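Local coordinates for CRISPR-associated protein Cse2 (Thermus thermophilus, PDB 2ZCA), which is probably part of the CRISPR adaptive immune system that protects the cell against viruses and plasmids, as a CasB/Cse2-family protein of type I-E systems, at residues Q146-W149 with A150-Y153. Sequence-based numbering, arbitrary orientation.
Sequences QARW and AREY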
loop_
_atom_site.group_PDB
_atom_site.type_symbol
_atom_site.label_atom_id
_atom_site.label_comp_id
_atom_site.label_asym_id
_atom_site.label_seq_id
_atom_site.Cartn_x
_atom_site.Cartn_y
_atom_site.Cartn_z
ATOM N N GLN A 146 6.198 11.446 -4.992
ATOM C CA GLN A 146 5.116 11.885 -5.867
ATOM C C GLN A 146 5.623 12.209 -7.266
ATOM O O GLN A 146 4.982 11.865 -8.263
ATOM C CB GLN A 146 4.410 13.106 -5.274
ATOM C CG GLN A 146 3.593 12.794 -4.029
ATOM C CD GLN A 146 4.408 12.799 -2.743
ATOM O OE1 GLN A 146 5.632 12.685 -2.760
ATOM N NE2 GLN A 146 3.717 12.924 -1.613
ATOM N N ALA A 147 6.771 12.873 -7.343
ATOM C CA ALA A 147 7.337 13.212 -8.643
ATOM C C ALA A 147 7.723 11.943 -9.398
ATOM O O ALA A 147 7.554 11.865 -10.614
ATOM C CB ALA A 147 8.556 14.113 -8.472
ATOM N N ARG A 148 8.235 10.945 -8.679
ATOM C CA ARG A 148 8.636 9.695 -9.322
ATOM C C ARG A 148 7.412 8.924 -9.810
ATOM O O ARG A 148 7.467 8.254 -10.844
ATOM C CB ARG A 148 9.448 8.816 -8.365
ATOM C CG ARG A 148 10.367 7.829 -9.088
ATOM C CD ARG A 148 10.772 6.665 -8.195
ATOM N NE ARG A 148 9.682 5.703 -8.057
ATOM C CZ ARG A 148 9.157 5.322 -6.897
ATOM N NH1 ARG A 148 8.166 4.439 -6.877
ATOM N NH2 ARG A 148 9.621 5.823 -5.760
ATOM N N TRP A 149 6.311 9.009 -9.069
ATOM C CA TRP A 149 5.093 8.325 -9.488
ATOM C C TRP A 149 4.636 8.949 -10.801
ATOM O O TRP A 149 4.216 8.251 -11.725
ATOM C CB TRP A 149 4.001 8.463 -8.423
ATOM C CG TRP A 149 4.125 7.457 -7.320
ATOM C CD1 TRP A 149 5.278 6.905 -6.838
ATOM C CD2 TRP A 149 3.059 6.905 -6.540
ATOM N NE1 TRP A 149 4.995 6.040 -5.804
ATOM C CE2 TRP A 149 3.640 6.022 -5.600
ATOM C CE3 TRP A 149 1.667 7.070 -6.542
ATOM C CZ2 TRP A 149 2.878 5.305 -4.670
ATOM C CZ3 TRP A 149 0.908 6.354 -5.616
ATOM C CH2 TRP A 149 1.518 5.483 -4.694
ATOM N N ALA A 150 4.726 10.272 -10.881
ATOM C CA ALA A 150 4.334 10.972 -12.095
ATOM C C ALA A 150 5.210 10.492 -13.249
ATOM O O ALA A 150 4.725 10.300 -14.364
ATOM C CB ALA A 150 4.478 12.478 -11.906
ATOM N N ARG A 151 6.495 10.289 -12.970
ATOM C CA ARG A 151 7.447 9.812 -13.974
ATOM C C ARG A 151 7.058 8.412 -14.456
ATOM O O ARG A 151 7.103 8.117 -15.652
ATOM C CB ARG A 151 8.860 9.760 -13.383
ATOM C CG ARG A 151 9.963 9.434 -14.394
ATOM C CD ARG A 151 11.307 9.205 -13.701
ATOM N NE ARG A 151 11.351 7.914 -13.015
ATOM C CZ ARG A 151 12.255 7.581 -12.096
ATOM N NH1 ARG A 151 13.196 8.444 -11.743
ATOM N NH2 ARG A 151 12.221 6.379 -11.535
ATOM N N GLU A 152 6.678 7.547 -13.519
ATOM C CA GLU A 152 6.284 6.184 -13.866
ATOM C C GLU A 152 4.986 6.165 -14.671
ATOM O O GLU A 152 4.848 5.402 -15.630
ATOM C CB GLU A 152 6.105 5.344 -12.594
ATOM C CG GLU A 152 7.300 5.368 -11.655
ATOM C CD GLU A 152 7.088 4.529 -10.404
ATOM O OE1 GLU A 152 5.918 4.338 -9.999
ATOM O OE2 GLU A 152 8.092 4.076 -9.815
ATOM N N TYR A 153 4.035 7.007 -14.281
ATOM C CA TYR A 153 2.748 7.071 -14.962
ATOM C C TYR A 153 2.886 7.587 -16.394
ATOM O O TYR A 153 2.501 6.910 -17.349
ATOM C CB TYR A 153 1.791 7.966 -14.170
ATOM C CG TYR A 153 0.384 8.040 -14.718
ATOM C CD1 TYR A 153 0.070 8.880 -15.787
ATOM C CD2 TYR A 153 -0.643 7.278 -14.155
ATOM C CE1 TYR A 153 -1.232 8.964 -16.280
ATOM C CE2 TYR A 153 -1.948 7.354 -14.640
ATOM C CZ TYR A 153 -2.234 8.201 -15.702
ATOM O OH TYR A 153 -3.520 8.295 -16.179
#
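Ala150, Arg151, Glu152 and Tyr153 each donate their backbone N-H to the carbonyl four residues earlier, as in a regular alpha helix, the last of these bonds running from Tyr153 N to Trp149 O at 2.8 Å. On this turn Arg148 and Glu152 form an i to i+4 salt bridge. Arg148 presents its NE and NH1 side to a single carboxylate oxygen, with Arg148 NE 2.9 Å and Arg148 NH1 3.0 Å from Glu152 OE2. That oxygen lies in the guanidinium plane, yet both nitrogens approach it from the same face of the carboxylate, the two planes being turned 57° apart. A bend at chi3 (76°) folds the arginine toward its partner, whose chain runs extended beyond CG. Asp134 OD2 forms a second salt bridge with Arg148 NH1 and accepts the indole NE1 of Trp149, while Glu152 OE1 is hydrogen-bonded to Thr81 OG1. Arg151, one turn on from Arg148, lays one face of its guanidinium over Arg148 CG, displaced toward the rim, with Arg151 NH2 3.4 Å from Arg148 CG. The like charges stay farther apart, with Arg148 NE 4.4 Å from Arg151 NH2, and the carboxylates of Glu152 and Asp134 beside Arg148 probably make the proximity of the two cations tolerable. The side chains of Trp149 and Tyr153 are buried, the indole meeting Trp138 edge-to-face and the phenol ring stacking on Phe100. Helix 144-155 is thus an amphipathic helix of this all-helical Cse2 fold, packing its aromatic side against helices 82-90 and 96-104 beside an intrahelical i to i+4 salt bridge.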